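Local coordinates for E3 19 kDa protein (PDB 5IRO), which binds MHC class I molecules and probably retains them in the endoplasmic reticulum early in infection, impairing their transport to the cell surface, at residues D[19-23]-D[85-91]. Numbering follows the deposited sequence.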
loop_
_atom_site.group_PDB
_atom_site.type_symbol
_atom_site.label_atom_id
_atom_site.label_comp_id
_atom_site.label_asym_id
_atom_site.label_seq_id
_atom_site.Cartn_x
_atom_site.Cartn_y
_atom_site.Cartn_z
ATOM N N GLN D 19 -4.409 -25.653 7.951
ATOM C CA GLN D 19 -3.112 -25.103 7.569
ATOM C C GLN D 19 -2.884 -23.675 8.059
ATOM O O GLN D 19 -3.815 -22.878 8.145
ATOM C CB GLN D 19 -2.966 -25.133 6.044
ATOM C CG GLN D 19 -3.894 -24.155 5.328
ATOM C CD GLN D 19 -3.695 -24.116 3.829
ATOM O OE1 GLN D 19 -4.256 -24.926 3.093
ATOM N NE2 GLN D 19 -2.898 -23.160 3.365
ATOM N N LEU D 20 -1.644 -23.365 8.416
ATOM C CA LEU D 20 -1.314 -22.016 8.865
ATOM C C LEU D 20 -0.009 -21.488 8.265
ATOM O O LEU D 20 0.947 -22.237 8.065
ATOM C CB LEU D 20 -1.321 -21.897 10.397
ATOM C CG LEU D 20 -0.373 -22.680 11.308
ATOM C CD1 LEU D 20 -0.463 -22.112 12.716
ATOM C CD2 LEU D 20 -0.694 -24.165 11.326
ATOM N N SER D 21 0.011 -20.189 7.983
ATOM C CA SER D 21 1.169 -19.531 7.392
ATOM C C SER D 21 1.613 -18.348 8.248
ATOM O O SER D 21 0.799 -17.726 8.934
ATOM C CB SER D 21 0.858 -19.063 5.969
ATOM O OG SER D 21 -0.368 -18.355 5.924
ATOM N N PHE D 22 2.906 -18.043 8.208
ATOM C CA PHE D 22 3.462 -16.935 8.977
ATOM C C PHE D 22 4.100 -15.922 8.043
ATOM O O PHE D 22 4.674 -16.289 7.016
ATOM C CB PHE D 22 4.491 -17.434 9.993
ATOM C CG PHE D 22 3.905 -18.266 11.094
ATOM C CD1 PHE D 22 3.844 -17.771 12.384
ATOM C CD2 PHE D 22 3.409 -19.535 10.843
ATOM C CE1 PHE D 22 3.308 -18.526 13.402
ATOM C CE2 PHE D 22 2.869 -20.295 11.857
ATOM C CZ PHE D 22 2.819 -19.791 13.136
ATOM N N GLN D 23 3.994 -14.645 8.393
ATOM C CA GLN D 23 4.494 -13.602 7.508
ATOM C C GLN D 23 4.910 -12.347 8.275
ATOM O O GLN D 23 4.256 -11.956 9.243
ATOM C CB GLN D 23 3.434 -13.280 6.448
ATOM C CG GLN D 23 3.851 -12.277 5.384
ATOM C CD GLN D 23 2.813 -12.131 4.289
ATOM O OE1 GLN D 23 1.977 -13.013 4.090
ATOM N NE2 GLN D 23 2.859 -11.014 3.573
ATOM N N PHE D 85 0.088 -25.928 17.968
ATOM C CA PHE D 85 1.097 -25.644 16.960
ATOM C C PHE D 85 1.959 -24.531 17.510
ATOM O O PHE D 85 1.454 -23.495 17.940
ATOM C CB PHE D 85 0.470 -25.201 15.641
ATOM C CG PHE D 85 1.469 -25.055 14.524
ATOM C CD1 PHE D 85 2.080 -23.836 14.273
ATOM C CD2 PHE D 85 1.812 -26.144 13.741
ATOM C CE1 PHE D 85 3.004 -23.702 13.250
ATOM C CE2 PHE D 85 2.734 -26.019 12.718
ATOM C CZ PHE D 85 3.331 -24.795 12.472
ATOM N N ILE D 86 3.267 -24.751 17.494
ATOM C CA ILE D 86 4.190 -23.787 18.067
ATOM C C ILE D 86 4.527 -22.623 17.132
ATOM O O ILE D 86 5.084 -22.800 16.047
ATOM C CB ILE D 86 5.480 -24.484 18.566
ATOM C CG1 ILE D 86 6.384 -23.481 19.278
ATOM C CG2 ILE D 86 6.191 -25.233 17.437
ATOM C CD1 ILE D 86 5.900 -23.141 20.664
ATOM N N PHE D 87 4.144 -21.426 17.562
ATOM C CA PHE D 87 4.368 -20.214 16.790
ATOM C C PHE D 87 5.773 -19.708 17.085
ATOM O O PHE D 87 6.338 -18.919 16.331
ATOM C CB PHE D 87 3.325 -19.147 17.135
ATOM C CG PHE D 87 1.902 -19.629 17.038
ATOM C CD1 PHE D 87 1.152 -19.390 15.901
ATOM C CD2 PHE D 87 1.314 -20.313 18.085
ATOM C CE1 PHE D 87 -0.153 -19.832 15.805
ATOM C CE2 PHE D 87 0.008 -20.757 17.995
ATOM C CZ PHE D 87 -0.725 -20.516 16.854
ATOM N N GLU D 88 6.334 -20.188 18.191
ATOM C CA GLU D 88 7.690 -19.841 18.606
ATOM C C GLU D 88 8.729 -20.437 17.655
ATOM O O GLU D 88 9.909 -20.088 17.711
ATOM C CB GLU D 88 7.926 -20.348 20.034
ATOM C CG GLU D 88 9.179 -19.842 20.729
ATOM C CD GLU D 88 9.303 -20.366 22.151
ATOM O OE1 GLU D 88 8.340 -20.991 22.644
ATOM O OE2 GLU D 88 10.364 -20.153 22.774
ATOM N N HIS D 89 8.281 -21.323 16.771
ATOM C CA HIS D 89 9.181 -22.017 15.856
ATOM C C HIS D 89 8.999 -21.548 14.417
ATOM O O HIS D 89 9.687 -22.017 13.510
ATOM C CB HIS D 89 8.964 -23.527 15.943
ATOM C CG HIS D 89 9.964 -24.231 16.803
ATOM N ND1 HIS D 89 11.309 -24.270 16.503
ATOM C CD2 HIS D 89 9.818 -24.921 17.959
ATOM C CE1 HIS D 89 11.946 -24.955 17.436
ATOM N NE2 HIS D 89 11.062 -25.361 18.330
ATOM N N MET D 90 8.074 -20.617 14.216
ATOM C CA MET D 90 7.810 -20.077 12.889
ATOM C C MET D 90 7.801 -18.554 12.899
ATOM O O MET D 90 7.838 -17.919 11.846
ATOM C CB MET D 90 6.490 -20.626 12.335
ATOM C CG MET D 90 6.521 -22.118 12.020
ATOM S SD MET D 90 6.791 -22.482 10.273
ATOM C CE MET D 90 5.129 -22.299 9.626
ATOM N N CYS D 91 7.750 -17.970 14.093
ATOM C CA CYS D 91 7.850 -16.522 14.227
ATOM C C CYS D 91 9.297 -16.092 14.449
ATOM O O CYS D 91 9.642 -14.934 14.235
ATOM C CB CYS D 91 6.958 -16.008 15.361
ATOM S SG CYS D 91 5.231 -15.733 14.902
#
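Two sulfur atoms from adjacent residues, Met90 and Cys91, approach the ring of Phe22. Met90 covers one face: its CB lies 3.5 Å from the Phe22 ring centroid, almost on the ring normal, in a CH-pi contact, while its SD makes an oblique Met-aromatic contact and its CE reaches Phe22 CD2 at 3.5 Å. Cys91 comes in at the ring edge, with SG 3.5 Å from Phe22 CD1, and the same sulfur is disulfide-bonded to Cys29 on the neighbouring strand 29-34. Strand 20-24 is an edge strand, within this chain, of a three-stranded antiparallel sheet in the lumenal part of E3-19K, and residues 85-91 link strand 78-84 of the second sheet to helix 91-94. The chain turns between Phe87 and Cys91, with Phe87 O accepting hydrogen bonds from Met90 N (3.2 Å) and Cys91 N (2.8 Å), bringing Met90 and Cys91 back beside Phe22. Phe87 meets Phe22 rim to rim, centroids 5.7 Å apart, and its ring also meets those of Tyr46 and Trp59. Leu20 lays CD2 over the face of Phe85, 3.9 Å from the ring centroid, and its CD1 also touches Phe87 CE1 at 3.9 Å.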